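Transcobalamin-1 (Homo sapiens, PDB 4KKI) carries vitamin B12, holding it with femtomolar affinity and shielding it from stomach acid. Local coordinates at residues Asn264-Gln267 with Thr268-Val272; Gly296-Phe299 with Leu300-Asn303. All blocks are in the same frame, centred on the assembly; numbering follows the deposited sequence.

Interaction 1 of 2, residues Asn264-Gln267 with Thr268-Val272; sequences NCQQ and TLNTV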
loop_
_atom_site.group_PDB
_atom_site.type_symbol
_atom_site.label_atom_id
_atom_site.label_comp_id
_atom_site.label_asym_id
_atom_site.label_seq_id
_atom_site.Cartn_x
_atom_site.Cartn_y
_atom_site.Cartn_z
ATOM N N ASN A 264 -15.423 -7.149 -14.852
ATOM C CA ASN A 264 -16.720 -7.021 -14.209
ATOM C C ASN A 264 -16.514 -6.424 -12.825
ATOM O O ASN A 264 -16.148 -7.131 -11.884
ATOM C CB ASN A 264 -17.396 -8.390 -14.108
ATOM C CG ASN A 264 -18.844 -8.302 -13.653
ATOM O OD1 ASN A 264 -19.260 -7.324 -13.033
ATOM N ND2 ASN A 264 -19.618 -9.336 -13.957
ATOM N N CYS A 265 -16.743 -5.118 -12.706
ATOM C CA CYS A 265 -16.504 -4.405 -11.453
ATOM C C CYS A 265 -17.381 -4.934 -10.327
ATOM O O CYS A 265 -16.953 -5.000 -9.176
ATOM C CB CYS A 265 -16.735 -2.902 -11.634
ATOM S SG CYS A 265 -16.444 -1.911 -10.141
ATOM N N GLN A 266 -18.609 -5.313 -10.665
ATOM C CA GLN A 266 -19.552 -5.787 -9.664
ATOM C C GLN A 266 -19.093 -7.100 -9.031
ATOM O O GLN A 266 -19.215 -7.285 -7.821
ATOM C CB GLN A 266 -20.949 -5.944 -10.269
ATOM C CG GLN A 266 -22.044 -6.116 -9.234
ATOM C CD GLN A 266 -22.184 -4.904 -8.330
ATOM O OE1 GLN A 266 -22.237 -5.031 -7.106
ATOM N NE2 GLN A 266 -22.247 -3.720 -8.931
ATOM N N GLN A 267 -18.564 -8.006 -9.848
ATOM C CA GLN A 267 -18.056 -9.277 -9.337
ATOM C C GLN A 267 -16.888 -9.034 -8.387
ATOM O O GLN A 267 -16.832 -9.609 -7.300
ATOM C CB GLN A 267 -17.615 -10.192 -10.480
ATOM C CG GLN A 267 -17.131 -11.558 -10.010
ATOM C CD GLN A 267 -16.161 -12.205 -10.979
ATOM O OE1 GLN A 267 -15.638 -11.552 -11.883
ATOM N NE2 GLN A 267 -15.913 -13.497 -10.793
ATOM N N THR A 268 -15.964 -8.176 -8.808
ATOM C CA THR A 268 -14.828 -7.787 -7.979
ATOM C C THR A 268 -15.304 -7.203 -6.652
ATOM O O THR A 268 -14.824 -7.587 -5.585
ATOM C CB THR A 268 -13.936 -6.755 -8.697
ATOM O OG1 THR A 268 -13.325 -7.359 -9.844
ATOM C CG2 THR A 268 -12.851 -6.246 -7.766
ATOM N N LEU A 269 -16.259 -6.281 -6.730
ATOM C CA LEU A 269 -16.846 -5.663 -5.546
ATOM C C LEU A 269 -17.480 -6.699 -4.616
ATOM O O LEU A 269 -17.248 -6.678 -3.406
ATOM C CB LEU A 269 -17.888 -4.619 -5.961
ATOM C CG LEU A 269 -18.716 -3.962 -4.857
ATOM C CD1 LEU A 269 -17.825 -3.186 -3.902
ATOM C CD2 LEU A 269 -19.774 -3.054 -5.460
ATOM N N ASN A 270 -18.273 -7.603 -5.187
ATOM C CA ASN A 270 -18.948 -8.641 -4.411
ATOM C C ASN A 270 -17.982 -9.566 -3.676
ATOM O O ASN A 270 -18.185 -9.889 -2.505
ATOM C CB ASN A 270 -19.884 -9.465 -5.303
ATOM C CG ASN A 270 -21.081 -8.669 -5.787
ATOM O OD1 ASN A 270 -21.452 -7.659 -5.190
ATOM N ND2 ASN A 270 -21.696 -9.126 -6.872
ATOM N N THR A 271 -16.934 -9.989 -4.373
ATOM C CA THR A 271 -15.912 -10.841 -3.778
ATOM C C THR A 271 -15.216 -10.136 -2.616
ATOM O O THR A 271 -14.976 -10.736 -1.568
ATOM C CB THR A 271 -14.874 -11.275 -4.827
ATOM O OG1 THR A 271 -15.523 -12.052 -5.842
ATOM C CG2 THR A 271 -13.776 -12.108 -4.186
ATOM N N VAL A 272 -14.905 -8.856 -2.800
ATOM C CA VAL A 272 -14.287 -8.067 -1.739
ATOM C C VAL A 272 -15.206 -7.972 -0.518
ATOM O O VAL A 272 -14.761 -8.159 0.615
ATOM C CB VAL A 272 -13.895 -6.658 -2.230
ATOM C CG1 VAL A 272 -13.436 -5.788 -1.064
ATOM C CG2 VAL A 272 -12.805 -6.756 -3.286
#
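The side-chain amide of Asn270 lies with one face against the backbone carbonyl of Gln266, whose O stands over Asn270 CG at 3.1 Å. The Gln266 amide crosses that of Asn270 obliquely, the planes 52° apart, and the methyl Leu269 CD2 lies above one face of the Gln266 amide but off to its side, 4.2 Å from Gln266 CD. A bend at chi2 (63°) swings the Gln266 amide along the helix toward these two residues. Beneath the side chains runs the first turn of helix 265-277: Leu269 N donates to Cys265 O (2.8 Å), Asn270 N to Gln266 O (2.8 Å) and Thr271 N to Gln267 O (3.0 Å). Thr268 N donates to Asn264 O. Asn264 is the N-cap of this helix in the α6-α6 barrel domain; its OD1 accepts two weak bonds, a strongly bent one from Gln266 N (3.2 Å) and a straighter one from Gln267 N (3.3 Å, 159°), thereby serving amides at the helix start. Cys265 is joined to Cys26 by a disulfide. Three other side chains tie the turn to the loop preceding helix 244-252: Gln267 NE2 binds Glu234 O, Thr271 OG1 binds Asn235 O, and Thr268 OG1 binds Gly236 O. Thr268 OG1 is also bonded to NE1 of Trp263, the residue just before the N-cap. Leu269 and Val272 pack on Leu294 of helix 284-294.

Interaction 2 of 2, residues Gly296-Phe299 with Leu300-Asn303; sequences GKTF and LDIN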
loop_
_atom_site.group_PDB
_atom_site.type_symbol
_atom_site.label_atom_id
_atom_site.label_comp_id
_atom_site.label_asym_id
_atom_site.label_seq_id
_atom_site.Cartn_x
_atom_site.Cartn_y
_atom_site.Cartn_z
ATOM N N GLY A 296 -16.697 4.097 -4.432
ATOM C CA GLY A 296 -16.606 4.722 -5.740
ATOM C C GLY A 296 -15.657 5.904 -5.769
ATOM O O GLY A 296 -15.801 6.809 -6.590
ATOM N N LYS A 297 -14.677 5.891 -4.872
ATOM C CA LYS A 297 -13.728 6.989 -4.756
ATOM C C LYS A 297 -12.314 6.535 -5.084
ATOM O O LYS A 297 -11.965 5.370 -4.888
ATOM C CB LYS A 297 -13.767 7.571 -3.340
ATOM C CG LYS A 297 -15.091 8.220 -2.964
ATOM C CD LYS A 297 -15.295 9.525 -3.714
ATOM C CE LYS A 297 -16.603 10.190 -3.327
ATOM N NZ LYS A 297 -16.820 11.457 -4.081
ATOM N N THR A 298 -11.506 7.458 -5.596
ATOM C CA THR A 298 -10.086 7.201 -5.818
ATOM C C THR A 298 -9.274 8.346 -5.227
ATOM O O THR A 298 -9.833 9.351 -4.788
ATOM C CB THR A 298 -9.738 7.092 -7.316
ATOM O OG1 THR A 298 -9.633 8.403 -7.887
ATOM C CG2 THR A 298 -10.791 6.288 -8.068
ATOM N N PHE A 299 -7.954 8.202 -5.230
ATOM C CA PHE A 299 -7.075 9.263 -4.750
ATOM C C PHE A 299 -7.188 10.541 -5.585
ATOM O O PHE A 299 -6.780 11.612 -5.141
ATOM C CB PHE A 299 -5.619 8.792 -4.704
ATOM C CG PHE A 299 -5.300 7.903 -3.532
ATOM C CD1 PHE A 299 -6.245 7.658 -2.550
ATOM C CD2 PHE A 299 -4.050 7.324 -3.408
ATOM C CE1 PHE A 299 -5.951 6.844 -1.472
ATOM C CE2 PHE A 299 -3.747 6.513 -2.329
ATOM C CZ PHE A 299 -4.699 6.273 -1.359
ATOM N N LEU A 300 -7.745 10.430 -6.787
ATOM C CA LEU A 300 -7.884 11.591 -7.665
ATOM C C LEU A 300 -9.068 12.478 -7.289
ATOM O O LEU A 300 -9.243 13.560 -7.849
ATOM C CB LEU A 300 -7.997 11.157 -9.125
ATOM C CG LEU A 300 -6.779 10.425 -9.687
ATOM C CD1 LEU A 300 -6.976 10.147 -11.164
ATOM C CD2 LEU A 300 -5.510 11.228 -9.451
ATOM N N ASP A 301 -9.879 12.018 -6.340
ATOM C CA ASP A 301 -11.013 12.804 -5.862
ATOM C C ASP A 301 -10.583 13.810 -4.800
ATOM O O ASP A 301 -11.408 14.527 -4.235
ATOM C CB ASP A 301 -12.108 11.888 -5.318
ATOM C CG ASP A 301 -12.743 11.050 -6.401
ATOM O OD1 ASP A 301 -12.826 11.535 -7.547
ATOM O OD2 ASP A 301 -13.150 9.906 -6.112
ATOM N N ILE A 302 -9.282 13.851 -4.532
ATOM C CA ILE A 302 -8.719 14.821 -3.606
ATOM C C ILE A 302 -8.711 16.220 -4.221
ATOM O O ILE A 302 -7.934 16.510 -5.133
ATOM C CB ILE A 302 -7.292 14.423 -3.184
ATOM C CG1 ILE A 302 -7.329 13.132 -2.363
ATOM C CG2 ILE A 302 -6.640 15.538 -2.386
ATOM C CD1 ILE A 302 -5.963 12.594 -1.994
ATOM N N ASN A 303 -9.598 17.076 -3.727
ATOM C CA ASN A 303 -9.665 18.461 -4.173
ATOM C C ASN A 303 -9.165 19.374 -3.058
ATOM O O ASN A 303 -9.882 19.635 -2.090
ATOM C CB ASN A 303 -11.099 18.822 -4.570
ATOM C CG ASN A 303 -11.184 20.105 -5.384
ATOM O OD1 ASN A 303 -10.291 20.951 -5.333
ATOM N ND2 ASN A 303 -12.269 20.254 -6.138
HETATM O O HOH W 1 -11.686 9.495 -8.921
#
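Asp301 folds back over Thr298: its CB sits 3.4 Å from Thr298 O, its CG comes within 3.9 Å of Thr298 N, and OD2 accepts the hydrogen bond from that N (3.0 Å, 163°), met 50° above the carboxylate plane. OD2 also lies against the Lys297 chain, 3.2 Å from CD, while NZ stays 4.5 Å away, beyond a salt bridge. The other oxygen, OD1, takes a bond from a water (2.7 Å) that is also bound to Thr298 OG1. With CG anti to its own carbonyl carbon (chi1 -67°), the carboxylate lies on the Thr298 side. The turn follows the Schellman motif that ends helix 284-294 at Gly296. Thr298 OG1 accepts from Leu300 N (3.0 Å), an ST turn, and the main-chain bond from Asp301 N to Thr298 O (3.1 Å) closes a beta turn over the same residues. Thr298 and Asp301 thus form a reciprocal pair, each backbone N donating to an oxygen of the other residue. A valine in place of Thr298 would probably leave Leu300 N without its acceptor and the water without one anchor. The Phe299 side chain packs on Leu59, Leu152 and Met190, and its N is bound to Gln249 OE1.

In the fold
Both contacts belong to the helical N-terminal domain, and along the chain they come in series: interaction 1 opens helix 265-277, helix 284-294 follows, and interaction 2 is the turn after it. Their centres are 19 Å apart and their nearest atoms about 7 Å, without touching. Helix 244-252 joins them indirectly, since Cys265 and Thr298 both pack on Phe252. Helix 284-294 connects them too: interaction 1 rests on its Leu294, and interaction 2 follows its end. The side chain of Thr268 is about 13 Å from the bound cyanocobalamin. The side chain of Phe299 is about 9 Å from the bound cyanocobalamin. Phe299 also lies about 6 Å from the side chains of the cobalamin-binding residues Tyr145 and Gln289.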